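Local atomic coordinates of epimerase domain-containing protein (PDB entry 6ZLK), a protein that interconverts UDP-glucuronic acid and UDP-galacturonic acid as an NAD-dependent 4-epimerase. Residues A[120-125]-A[226-231]; A[170-175]-A[234-239]; A[76-81]-A[116-121]. One frame throughout, in Å; residues are numbered along the deposited sequence.

Contact 1: residues A[120-125]-A[226-231]; sequences KFIHIS and VAALET. With NAD (nicotinamide-adenine-dinucleotide), chain E.
The ammonium nitrogen of Lys-120 is gripped by two carbonyls at the end of helix 218-230 and a water. Its shortest bond runs from NZ to the carbonyl oxygen of Ala-228, at 2.6 Å. NZ meets this carbonyl at a C=O...N angle of 149°, tilted a little from the carbonyl plane. The second bond, NZ to Leu-229 O, is longer at 3.1 Å. Here the nitrogen sits well above the carbonyl plane, 57° out of it. The third partner, the water, accepts from NZ at 2.9 Å and donates to Thr-231 O, just past the last helical turn. The lysine chain is extended beyond CG, which carries NZ from the strand across to the helix. Its CD and CE pass along Ala-228 O on the way.

Ile-122, two residues further along the strand, makes the apolar half of the contact. Its CG1 lies anti to the carbonyl carbon (chi1 -54°), and CD1 reaches out from there to the helix. CD1 meets Ala-228 CB at 4.1 Å and Leu-229 CB at 4.4 Å. Leu-174 of strand 171-180 touches both Ile-122 and Ala-228.

Strand 120-125 and helix 226-230 run nearly antiparallel, and their axes approach to 9.9 Å. This is a helix lying on the Rossmann-type sheet of the epimerase family. At the far end of the strand, Ile-124 CG2 comes within 3.3 Å of NAD O4D. A cation set against carbonyls at the C-terminal end of a helix probably also gains from the helix dipole, so the lysine would tie helix to sheet through charge as well as hydrogen bonds.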
loop_
_atom_site.group_PDB
_atom_site.type_symbol
_atom_site.label_atom_id
_atom_site.label_comp_id
_atom_site.label_asym_id
_atom_site.label_seq_id
_atom_site.Cartn_x
_atom_site.Cartn_y
_atom_site.Cartn_z
ATOM N N LYS A 120 13.198 -11.484 -15.846
ATOM C CA LYS A 120 12.079 -10.541 -15.665
ATOM C C LYS A 120 11.205 -11.069 -14.555
ATOM O O LYS A 120 11.025 -12.311 -14.449
ATOM C CB LYS A 120 11.169 -10.365 -16.892
ATOM C CG LYS A 120 11.798 -9.592 -18.020
ATOM C CD LYS A 120 10.949 -9.473 -19.238
ATOM C CE LYS A 120 11.526 -8.450 -20.183
ATOM N NZ LYS A 120 11.127 -8.743 -21.572
ATOM N N PHE A 121 10.725 -10.135 -13.755
ATOM C CA PHE A 121 9.687 -10.366 -12.741
ATOM C C PHE A 121 8.497 -9.556 -13.167
ATOM O O PHE A 121 8.511 -8.320 -13.036
ATOM C CB PHE A 121 10.163 -9.984 -11.347
ATOM C CG PHE A 121 9.166 -10.288 -10.270
ATOM C CD1 PHE A 121 8.082 -9.479 -10.007
ATOM C CD2 PHE A 121 9.374 -11.370 -9.442
ATOM C CE1 PHE A 121 7.181 -9.787 -8.992
ATOM C CE2 PHE A 121 8.525 -11.647 -8.391
ATOM C CZ PHE A 121 7.393 -10.888 -8.195
ATOM N N ILE A 122 7.526 -10.213 -13.810
ATOM C CA ILE A 122 6.392 -9.553 -14.466
ATOM C C ILE A 122 5.220 -9.584 -13.499
ATOM O O ILE A 122 4.622 -10.638 -13.319
ATOM C CB ILE A 122 6.077 -10.139 -15.832
ATOM C CG1 ILE A 122 7.307 -10.161 -16.736
ATOM C CG2 ILE A 122 4.947 -9.378 -16.489
ATOM C CD1 ILE A 122 7.141 -10.905 -18.033
ATOM N N HIS A 123 4.966 -8.455 -12.886
ATOM C CA HIS A 123 3.967 -8.276 -11.808
ATOM C C HIS A 123 2.670 -7.790 -12.394
ATOM O O HIS A 123 2.644 -6.716 -13.021
ATOM C CB HIS A 123 4.532 -7.335 -10.744
ATOM C CG HIS A 123 3.566 -7.078 -9.657
ATOM N ND1 HIS A 123 3.534 -7.872 -8.540
ATOM C CD2 HIS A 123 2.613 -6.131 -9.499
ATOM C CE1 HIS A 123 2.558 -7.436 -7.751
ATOM N NE2 HIS A 123 1.973 -6.360 -8.309
ATOM N N ILE A 124 1.582 -8.502 -12.189
ATOM C CA ILE A 124 0.285 -8.117 -12.737
ATOM C C ILE A 124 -0.486 -7.289 -11.712
ATOM O O ILE A 124 -0.655 -7.723 -10.568
ATOM C CB ILE A 124 -0.491 -9.347 -13.208
ATOM C CG1 ILE A 124 -0.061 -9.734 -14.635
ATOM C CG2 ILE A 124 -1.961 -9.037 -13.155
ATOM C CD1 ILE A 124 1.370 -9.844 -14.863
ATOM N N SER A 125 -0.789 -6.068 -12.094
ATOM C CA SER A 125 -1.585 -5.137 -11.280
ATOM C C SER A 125 -2.894 -4.798 -11.998
ATOM O O SER A 125 -3.310 -5.489 -12.970
ATOM C CB SER A 125 -0.729 -3.943 -10.938
ATOM O OG SER A 125 -1.415 -3.110 -10.026
ATOM N N VAL A 226 2.294 -11.878 -22.879
ATOM C CA VAL A 226 3.383 -12.623 -23.532
ATOM C C VAL A 226 4.350 -11.620 -24.178
ATOM O O VAL A 226 5.534 -11.874 -24.106
ATOM C CB VAL A 226 2.774 -13.634 -24.510
ATOM C CG1 VAL A 226 3.842 -14.260 -25.361
ATOM C CG2 VAL A 226 2.005 -14.694 -23.735
ATOM N N ALA A 227 3.861 -10.530 -24.738
ATOM C CA ALA A 227 4.743 -9.526 -25.364
ATOM C C ALA A 227 5.688 -8.937 -24.312
ATOM O O ALA A 227 6.822 -8.581 -24.685
ATOM C CB ALA A 227 3.982 -8.447 -26.058
ATOM N N ALA A 228 5.276 -8.811 -23.058
ATOM C CA ALA A 228 6.177 -8.330 -21.982
ATOM C C ALA A 228 7.399 -9.244 -21.851
ATOM O O ALA A 228 8.489 -8.751 -21.463
ATOM C CB ALA A 228 5.436 -8.191 -20.667
ATOM N N LEU A 229 7.254 -10.548 -22.033
ATOM C CA LEU A 229 8.374 -11.478 -22.021
ATOM C C LEU A 229 9.159 -11.335 -23.319
ATOM O O LEU A 229 10.420 -11.275 -23.223
ATOM C CB LEU A 229 7.819 -12.885 -21.877
ATOM C CG LEU A 229 8.836 -14.014 -21.909
ATOM C CD1 LEU A 229 9.976 -13.714 -20.952
ATOM C CD2 LEU A 229 8.174 -15.329 -21.569
ATOM N N GLU A 230 8.476 -11.279 -24.465
ATOM C CA GLU A 230 9.134 -11.471 -25.782
ATOM C C GLU A 230 9.614 -10.181 -26.447
ATOM O O GLU A 230 10.394 -10.290 -27.429
ATOM C CB GLU A 230 8.199 -12.184 -26.740
ATOM C CG GLU A 230 7.882 -13.552 -26.227
ATOM C CD GLU A 230 7.002 -14.417 -27.108
ATOM O OE1 GLU A 230 6.348 -13.898 -28.016
ATOM O OE2 GLU A 230 6.947 -15.649 -26.832
ATOM N N THR A 231 9.275 -9.021 -25.923
ATOM C CA THR A 231 9.666 -7.759 -26.598
ATOM C C THR A 231 11.198 -7.681 -26.631
ATOM O O THR A 231 11.875 -8.105 -25.649
ATOM C CB THR A 231 9.078 -6.531 -25.891
ATOM O OG1 THR A 231 9.518 -5.386 -26.636
ATOM C CG2 THR A 231 9.544 -6.362 -24.468
HETATM P PA NAD E . -8.312 -15.426 -10.061
HETATM O O1A NAD E . -8.870 -15.297 -8.696
HETATM O O2A NAD E . -9.072 -16.184 -11.109
HETATM O O5B NAD E . -6.820 -15.925 -10.079
HETATM C C5B NAD E . -5.863 -15.655 -9.034
HETATM C C4B NAD E . -5.351 -16.961 -8.478
HETATM O O4B NAD E . -4.395 -16.659 -7.437
HETATM C C3B NAD E . -6.411 -17.855 -7.859
HETATM O O3B NAD E . -6.669 -19.033 -8.613
HETATM C C2B NAD E . -5.908 -18.068 -6.427
HETATM O O2B NAD E . -6.112 -19.365 -5.896
HETATM C C1B NAD E . -4.411 -17.768 -6.561
HETATM N N9A NAD E . -3.776 -17.324 -5.332
HETATM C C8A NAD E . -4.145 -16.278 -4.527
HETATM N N7A NAD E . -3.376 -16.126 -3.482
HETATM C C5A NAD E . -2.490 -17.199 -3.573
HETATM C C6A NAD E . -1.443 -17.647 -2.755
HETATM N N6A NAD E . -1.119 -17.097 -1.564
HETATM N N1A NAD E . -0.726 -18.717 -3.174
HETATM C C2A NAD E . -1.059 -19.306 -4.344
HETATM N N3A NAD E . -2.068 -19.007 -5.176
HETATM C C4A NAD E . -2.723 -17.933 -4.743
HETATM O O3 NAD E . -8.166 -13.903 -10.547
HETATM P PN NAD E . -7.873 -13.320 -12.047
HETATM O O1N NAD E . -9.091 -12.647 -12.479
HETATM O O2N NAD E . -7.248 -14.371 -12.826
HETATM O O5D NAD E . -6.774 -12.240 -11.708
HETATM C C5D NAD E . -5.449 -12.566 -11.909
HETATM C C4D NAD E . -4.633 -11.340 -11.609
HETATM O O4D NAD E . -4.990 -10.276 -12.508
HETATM C C3D NAD E . -4.793 -10.787 -10.185
HETATM O O3D NAD E . -3.518 -10.333 -9.699
HETATM C C2D NAD E . -5.692 -9.565 -10.364
HETATM O O2D NAD E . -5.544 -8.634 -9.288
HETATM C C1D NAD E . -5.238 -9.134 -11.755
HETATM N N1N NAD E . -6.254 -8.423 -12.514
HETATM C C2N NAD E . -7.363 -9.069 -12.977
HETATM C C3N NAD E . -8.292 -8.381 -13.676
HETATM C C7N NAD E . -9.553 -9.027 -14.135
HETATM O O7N NAD E . -10.312 -8.318 -14.772
HETATM N N7N NAD E . -9.752 -10.330 -13.890
HETATM C C4N NAD E . -8.054 -7.037 -14.016
HETATM C C5N NAD E . -6.998 -6.361 -13.412
HETATM C C6N NAD E . -6.084 -7.085 -12.711
HETATM O O HOH W 1 12.994 -6.915 -22.907
#

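Contact 2: residues A[170-175]-A[234-239]; sequences PIVILR and NIIGEV
The guanidinium of Arg-175 carries CG1 of Val-239 over one face. The methyl sits 3.4 Å above the plane, offset toward the rim, and is nearest to Arg-175 NE. The head group is fixed elsewhere by a salt bridge from NH2 to Glu-157 and a hydrogen bond from NH1 to Tyr-130 OH. Val-239 CG1 is anti to the backbone N (chi1 178°), which directs it to the arginine. The other methyl, CG2, lies beside Ile-173 and meets its CD1 at 4.0 Å. Ile-173 and Val-239 form a parallel bridge, and their side chains point the same way.

Two nearly straight backbone bonds join the segments. Ile-173 N donates to Glu-238 O at 2.9 Å, and Gly-237 N donates to Ile-171 O at 2.7 Å. Gly-237 lies in a type II turn from Ile-235 to Glu-238. An Asx turn overlaps its start, with Asn-234 OD1 accepting from Ile-236 N. From the turn, Ile-235 CG1 packs on Val-172 CG2 at 3.8 Å, and Ile-236 CD1 meets Pro-170 CB at 3.9 Å.

The turn thus leads into strand 239-242 at the side of strand 171-180 in the Rossmann-type sheet. The backbone bonds set the alignment, while the valine methyl covers part of a guanidinium whose nitrogens find their hydrogen-bond partners elsewhere.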
loop_
_atom_site.group_PDB
_atom_site.type_symbol
_atom_site.label_atom_id
_atom_site.label_comp_id
_atom_site.label_asym_id
_atom_site.label_seq_id
_atom_site.Cartn_x
_atom_site.Cartn_y
_atom_site.Cartn_z
ATOM N N PRO A 170 14.498 -7.399 -11.701
ATOM C CA PRO A 170 14.094 -6.851 -12.986
ATOM C C PRO A 170 12.560 -6.864 -13.156
ATOM O O PRO A 170 11.994 -7.583 -13.998
ATOM C CB PRO A 170 14.805 -7.760 -13.987
ATOM C CG PRO A 170 14.736 -9.090 -13.293
ATOM C CD PRO A 170 15.083 -8.738 -11.855
ATOM N N ILE A 171 11.908 -5.966 -12.407
ATOM C CA ILE A 171 10.430 -5.879 -12.377
ATOM C C ILE A 171 9.908 -5.228 -13.638
ATOM O O ILE A 171 10.520 -4.312 -14.202
ATOM C CB ILE A 171 9.914 -5.182 -11.103
ATOM C CG1 ILE A 171 10.201 -3.682 -11.096
ATOM C CG2 ILE A 171 10.435 -5.896 -9.877
ATOM C CD1 ILE A 171 9.017 -2.821 -11.418
ATOM N N VAL A 172 8.713 -5.663 -14.034
ATOM C CA VAL A 172 7.853 -5.016 -15.035
ATOM C C VAL A 172 6.446 -5.084 -14.439
ATOM O O VAL A 172 6.094 -6.170 -13.933
ATOM C CB VAL A 172 7.870 -5.781 -16.372
ATOM C CG1 VAL A 172 6.917 -5.115 -17.333
ATOM C CG2 VAL A 172 9.291 -5.905 -16.957
ATOM N N ILE A 173 5.724 -3.995 -14.476
ATOM C CA ILE A 173 4.336 -3.980 -13.940
ATOM C C ILE A 173 3.338 -3.811 -15.073
ATOM O O ILE A 173 3.439 -2.885 -15.852
ATOM C CB ILE A 173 4.163 -2.913 -12.846
ATOM C CG1 ILE A 173 5.026 -3.192 -11.609
ATOM C CG2 ILE A 173 2.683 -2.749 -12.524
ATOM C CD1 ILE A 173 5.245 -1.996 -10.722
ATOM N N LEU A 174 2.393 -4.727 -15.195
ATOM C CA LEU A 174 1.292 -4.632 -16.166
ATOM C C LEU A 174 0.025 -4.295 -15.382
ATOM O O LEU A 174 -0.332 -5.026 -14.481
ATOM C CB LEU A 174 1.121 -5.919 -16.985
ATOM C CG LEU A 174 2.368 -6.467 -17.646
ATOM C CD1 LEU A 174 2.031 -7.757 -18.431
ATOM C CD2 LEU A 174 2.956 -5.401 -18.564
ATOM N N ARG A 175 -0.626 -3.204 -15.722
ATOM C CA ARG A 175 -1.951 -2.860 -15.162
ATOM C C ARG A 175 -3.032 -3.278 -16.141
ATOM O O ARG A 175 -3.281 -2.592 -17.165
ATOM C CB ARG A 175 -2.070 -1.354 -14.888
ATOM C CG ARG A 175 -1.176 -0.912 -13.755
ATOM C CD ARG A 175 -1.205 0.596 -13.637
ATOM N NE ARG A 175 -0.462 0.988 -12.451
ATOM C CZ ARG A 175 -0.096 2.240 -12.172
ATOM N NH1 ARG A 175 -0.390 3.227 -12.980
ATOM N NH2 ARG A 175 0.592 2.516 -11.087
ATOM N N ASN A 234 13.968 -2.780 -23.876
ATOM C CA ASN A 234 14.264 -2.840 -22.428
ATOM C C ASN A 234 13.070 -2.198 -21.720
ATOM O O ASN A 234 12.893 -0.983 -21.825
ATOM C CB ASN A 234 15.598 -2.214 -22.018
ATOM C CG ASN A 234 15.952 -2.638 -20.604
ATOM O OD1 ASN A 234 15.132 -2.549 -19.706
ATOM N ND2 ASN A 234 17.160 -3.131 -20.391
ATOM N N ILE A 235 12.293 -3.003 -20.994
ATOM C CA ILE A 235 11.074 -2.548 -20.285
ATOM C C ILE A 235 11.215 -2.684 -18.768
ATOM O O ILE A 235 10.233 -2.466 -18.032
ATOM C CB ILE A 235 9.826 -3.277 -20.817
ATOM C CG1 ILE A 235 9.862 -4.778 -20.527
ATOM C CG2 ILE A 235 9.659 -3.003 -22.298
ATOM C CD1 ILE A 235 8.562 -5.487 -20.830
ATOM N N ILE A 236 12.406 -2.960 -18.289
ATOM C CA ILE A 236 12.603 -3.166 -16.835
ATOM C C ILE A 236 12.302 -1.848 -16.125
ATOM O O ILE A 236 12.749 -0.764 -16.595
ATOM C CB ILE A 236 14.002 -3.690 -16.506
ATOM C CG1 ILE A 236 14.357 -4.984 -17.240
ATOM C CG2 ILE A 236 14.105 -3.807 -15.010
ATOM C CD1 ILE A 236 13.324 -6.075 -17.196
ATOM N N GLY A 237 11.547 -1.928 -15.043
ATOM C CA GLY A 237 11.130 -0.814 -14.178
ATOM C C GLY A 237 9.870 -0.121 -14.672
ATOM O O GLY A 237 9.412 0.758 -13.957
ATOM N N GLU A 238 9.328 -0.492 -15.841
ATOM C CA GLU A 238 8.211 0.214 -16.500
ATOM C C GLU A 238 6.861 -0.284 -15.953
ATOM O O GLU A 238 6.732 -1.507 -15.612
ATOM C CB GLU A 238 8.169 0.000 -18.005
ATOM C CG GLU A 238 9.306 0.703 -18.763
ATOM C CD GLU A 238 9.478 2.186 -18.461
ATOM O OE1 GLU A 238 8.482 2.882 -18.224
ATOM O OE2 GLU A 238 10.636 2.646 -18.457
ATOM N N VAL A 239 5.943 0.627 -15.776
ATOM C CA VAL A 239 4.508 0.309 -15.568
ATOM C C VAL A 239 3.807 0.476 -16.909
ATOM O O VAL A 239 3.951 1.536 -17.542
ATOM C CB VAL A 239 3.890 1.206 -14.499
ATOM C CG1 VAL A 239 2.409 0.913 -14.311
ATOM C CG2 VAL A 239 4.663 1.055 -13.191
#

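Contact 3: residues A[76-81]-A[116-121]; sequences DVVYHL and IKLDKF. With NAD (nicotinamide-adenine-dinucleotide), chain E.
Val-78 packs on Phe-121 and Leu-118 through all three of its side-chain carbons. CB lies 3.9 Å from Phe-121 CD2. CG1, anti to the backbone N (chi1 177°), continues along the ring to CE2 at 4.0 Å. CG2 meets Leu-118 CD1, also at 4.0 Å. That leucine methyl lies in plane at the edge of the phenylalanine ring. Phe-121 CZ touches His-80 CB. The His-80 imidazole is held at both nitrogens, ND1 by Thr-6 and NE2 by Thr-106.

The segments lie on neighbouring parallel strands, 77-80 and 120-126, of a beta-alpha-beta unit in the Rossmann-type fold. Helix 96-113 makes the crossover and covers the face that bears Phe-121 and His-80. Val-78 N donates to Lys-120 O at 3.1 Å, and Val-77 CA adds a CA-H...O contact to the same oxygen. Asp-119 N donates to Asp-76 O at 2.8 Å.

The carboxylates of Asp-76 and Asp-119 come close, with OD1 of the first 4.6 Å from OD2 of the second. Asp-76 OD2 accepts from Lys-2 N. A water within bonding distance of Asp-76 OD1 and Asp-119 OD1 may donate to either, which could ease the repulsion. Leu-81 O accepts from the NAD ribose hydroxyl O3D at 2.9 Å.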
loop_
_atom_site.group_PDB
_atom_site.type_symbol
_atom_site.label_atom_id
_atom_site.label_comp_id
_atom_site.label_asym_id
_atom_site.label_seq_id
_atom_site.Cartn_x
_atom_site.Cartn_y
_atom_site.Cartn_z
ATOM N N ASP A 76 13.645 -18.588 -14.901
ATOM C CA ASP A 76 14.124 -17.420 -15.690
ATOM C C ASP A 76 13.191 -16.218 -15.549
ATOM O O ASP A 76 13.619 -15.100 -15.658
ATOM C CB ASP A 76 14.260 -17.810 -17.162
ATOM C CG ASP A 76 15.282 -18.916 -17.322
ATOM O OD1 ASP A 76 16.414 -18.704 -16.899
ATOM O OD2 ASP A 76 14.921 -20.003 -17.761
ATOM N N VAL A 77 11.887 -16.436 -15.523
ATOM C CA VAL A 77 10.848 -15.398 -15.614
ATOM C C VAL A 77 9.770 -15.761 -14.604
ATOM O O VAL A 77 9.343 -16.944 -14.537
ATOM C CB VAL A 77 10.247 -15.291 -17.025
ATOM C CG1 VAL A 77 9.086 -14.334 -17.065
ATOM C CG2 VAL A 77 11.335 -14.887 -18.016
ATOM N N VAL A 78 9.335 -14.784 -13.856
ATOM C CA VAL A 78 8.139 -14.909 -12.983
ATOM C C VAL A 78 7.022 -14.062 -13.526
ATOM O O VAL A 78 7.249 -12.915 -13.869
ATOM C CB VAL A 78 8.411 -14.502 -11.530
ATOM C CG1 VAL A 78 7.107 -14.588 -10.720
ATOM C CG2 VAL A 78 9.535 -15.339 -10.939
ATOM N N TYR A 79 5.877 -14.680 -13.776
ATOM C CA TYR A 79 4.600 -13.981 -13.963
ATOM C C TYR A 79 3.831 -14.070 -12.662
ATOM O O TYR A 79 3.396 -15.166 -12.260
ATOM C CB TYR A 79 3.780 -14.586 -15.079
ATOM C CG TYR A 79 4.167 -14.169 -16.458
ATOM C CD1 TYR A 79 3.813 -12.924 -16.971
ATOM C CD2 TYR A 79 4.772 -15.059 -17.321
ATOM C CE1 TYR A 79 4.121 -12.598 -18.278
ATOM C CE2 TYR A 79 5.069 -14.759 -18.625
ATOM C CZ TYR A 79 4.729 -13.510 -19.123
ATOM O OH TYR A 79 4.982 -13.243 -20.440
ATOM N N HIS A 80 3.680 -12.942 -11.990
ATOM C CA HIS A 80 3.061 -12.935 -10.655
ATOM C C HIS A 80 1.608 -12.478 -10.772
ATOM O O HIS A 80 1.297 -11.279 -10.798
ATOM C CB HIS A 80 3.917 -12.132 -9.678
ATOM C CG HIS A 80 3.232 -12.033 -8.387
ATOM N ND1 HIS A 80 2.557 -13.108 -7.828
ATOM C CD2 HIS A 80 3.206 -11.023 -7.482
ATOM C CE1 HIS A 80 2.067 -12.713 -6.659
ATOM N NE2 HIS A 80 2.487 -11.421 -6.396
ATOM N N LEU A 81 0.687 -13.426 -10.899
ATOM C CA LEU A 81 -0.747 -13.141 -11.008
ATOM C C LEU A 81 -1.503 -13.495 -9.724
ATOM O O LEU A 81 -2.682 -13.096 -9.599
ATOM C CB LEU A 81 -1.375 -13.887 -12.177
ATOM C CG LEU A 81 -1.114 -13.267 -13.552
ATOM C CD1 LEU A 81 0.289 -13.474 -14.049
ATOM C CD2 LEU A 81 -2.092 -13.808 -14.588
ATOM N N ILE A 116 18.568 -15.008 -6.849
ATOM C CA ILE A 116 18.638 -15.636 -8.195
ATOM C C ILE A 116 18.891 -14.539 -9.217
ATOM O O ILE A 116 18.971 -13.376 -8.795
ATOM C CB ILE A 116 17.376 -16.453 -8.477
ATOM C CG1 ILE A 116 16.127 -15.585 -8.601
ATOM C CG2 ILE A 116 17.193 -17.525 -7.415
ATOM C CD1 ILE A 116 14.959 -16.324 -9.178
ATOM N N LYS A 117 19.064 -14.878 -10.488
ATOM C CA LYS A 117 19.293 -13.806 -11.497
ATOM C C LYS A 117 18.195 -13.908 -12.548
ATOM O O LYS A 117 18.466 -14.363 -13.643
ATOM C CB LYS A 117 20.700 -13.917 -12.086
ATOM C CG LYS A 117 21.801 -13.574 -11.090
ATOM C CD LYS A 117 23.187 -13.457 -11.693
ATOM C CE LYS A 117 24.087 -12.538 -10.890
ATOM N NZ LYS A 117 25.517 -12.703 -11.251
ATOM N N LEU A 118 16.992 -13.453 -12.218
ATOM C CA LEU A 118 15.873 -13.541 -13.162
ATOM C C LEU A 118 16.190 -12.718 -14.393
ATOM O O LEU A 118 16.859 -11.628 -14.274
ATOM C CB LEU A 118 14.565 -12.954 -12.597
ATOM C CG LEU A 118 13.846 -13.751 -11.549
ATOM C CD1 LEU A 118 12.682 -12.920 -11.016
ATOM C CD2 LEU A 118 13.397 -15.092 -12.122
ATOM N N ASP A 119 15.574 -13.106 -15.487
ATOM C CA ASP A 119 15.407 -12.213 -16.655
ATOM C C ASP A 119 14.378 -11.120 -16.336
ATOM O O ASP A 119 14.631 -9.957 -16.615
ATOM C CB ASP A 119 14.953 -12.989 -17.880
ATOM C CG ASP A 119 15.961 -14.015 -18.381
ATOM O OD1 ASP A 119 17.132 -13.966 -17.945
ATOM O OD2 ASP A 119 15.569 -14.837 -19.238
ATOM N N LYS A 120 13.198 -11.484 -15.846
ATOM C CA LYS A 120 12.079 -10.541 -15.665
ATOM C C LYS A 120 11.205 -11.069 -14.555
ATOM O O LYS A 120 11.025 -12.311 -14.449
ATOM C CB LYS A 120 11.169 -10.365 -16.892
ATOM C CG LYS A 120 11.798 -9.592 -18.020
ATOM C CD LYS A 120 10.949 -9.473 -19.238
ATOM C CE LYS A 120 11.526 -8.450 -20.183
ATOM N NZ LYS A 120 11.127 -8.743 -21.572
ATOM N N PHE A 121 10.725 -10.135 -13.755
ATOM C CA PHE A 121 9.687 -10.366 -12.741
ATOM C C PHE A 121 8.497 -9.556 -13.167
ATOM O O PHE A 121 8.511 -8.320 -13.036
ATOM C CB PHE A 121 10.163 -9.984 -11.347
ATOM C CG PHE A 121 9.166 -10.288 -10.270
ATOM C CD1 PHE A 121 8.082 -9.479 -10.007
ATOM C CD2 PHE A 121 9.374 -11.370 -9.442
ATOM C CE1 PHE A 121 7.181 -9.787 -8.992
ATOM C CE2 PHE A 121 8.525 -11.647 -8.391
ATOM C CZ PHE A 121 7.393 -10.888 -8.195
HETATM P PA NAD E . -8.312 -15.426 -10.061
HETATM O O1A NAD E . -8.870 -15.297 -8.696
HETATM O O2A NAD E . -9.072 -16.184 -11.109
HETATM O O5B NAD E . -6.820 -15.925 -10.079
HETATM C C5B NAD E . -5.863 -15.655 -9.034
HETATM C C4B NAD E . -5.351 -16.961 -8.478
HETATM O O4B NAD E . -4.395 -16.659 -7.437
HETATM C C3B NAD E . -6.411 -17.855 -7.859
HETATM O O3B NAD E . -6.669 -19.033 -8.613
HETATM C C2B NAD E . -5.908 -18.068 -6.427
HETATM O O2B NAD E . -6.112 -19.365 -5.896
HETATM C C1B NAD E . -4.411 -17.768 -6.561
HETATM N N9A NAD E . -3.776 -17.324 -5.332
HETATM C C8A NAD E . -4.145 -16.278 -4.527
HETATM N N7A NAD E . -3.376 -16.126 -3.482
HETATM C C5A NAD E . -2.490 -17.199 -3.573
HETATM C C6A NAD E . -1.443 -17.647 -2.755
HETATM N N6A NAD E . -1.119 -17.097 -1.564
HETATM N N1A NAD E . -0.726 -18.717 -3.174
HETATM C C2A NAD E . -1.059 -19.306 -4.344
HETATM N N3A NAD E . -2.068 -19.007 -5.176
HETATM C C4A NAD E . -2.723 -17.933 -4.743
HETATM O O3 NAD E . -8.166 -13.903 -10.547
HETATM P PN NAD E . -7.873 -13.320 -12.047
HETATM O O1N NAD E . -9.091 -12.647 -12.479
HETATM O O2N NAD E . -7.248 -14.371 -12.826
HETATM O O5D NAD E . -6.774 -12.240 -11.708
HETATM C C5D NAD E . -5.449 -12.566 -11.909
HETATM C C4D NAD E . -4.633 -11.340 -11.609
HETATM O O4D NAD E . -4.990 -10.276 -12.508
HETATM C C3D NAD E . -4.793 -10.787 -10.185
HETATM O O3D NAD E . -3.518 -10.333 -9.699
HETATM C C2D NAD E . -5.692 -9.565 -10.364
HETATM O O2D NAD E . -5.544 -8.634 -9.288
HETATM C C1D NAD E . -5.238 -9.134 -11.755
HETATM N N1N NAD E . -6.254 -8.423 -12.514
HETATM C C2N NAD E . -7.363 -9.069 -12.977
HETATM C C3N NAD E . -8.292 -8.381 -13.676
HETATM C C7N NAD E . -9.553 -9.027 -14.135
HETATM O O7N NAD E . -10.312 -8.318 -14.772
HETATM N N7N NAD E . -9.752 -10.330 -13.890
HETATM C C4N NAD E . -8.054 -7.037 -14.016
HETATM C C5N NAD E . -6.998 -6.361 -13.412
HETATM C C6N NAD E . -6.084 -7.085 -12.711
HETATM O O HOH W 2 17.562 -16.344 -16.024
#

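How the contacts relate
From the N terminus, contact 3 comes first. It closes the loop through helix 96-113 and sets strand 77-80 beside strand 120-126. Contact 1 starts on that second strand, sharing Lys-120 and Phe-121 with contact 3, and closes about a hundred residues later on helix 218-230. Contact 2 opens within this span at strand 171-180 and closes after it, so contacts 1 and 2 cross. Contacts 3 and 2 follow in series. Strand 120-126 lies between strands 77-80 and 171-180, with probable backbone hydrogen bonds to both. Together the contacts tie four parallel strands of the sheet and one helix packed on it, and contacts 1 and 3 both reach NAD.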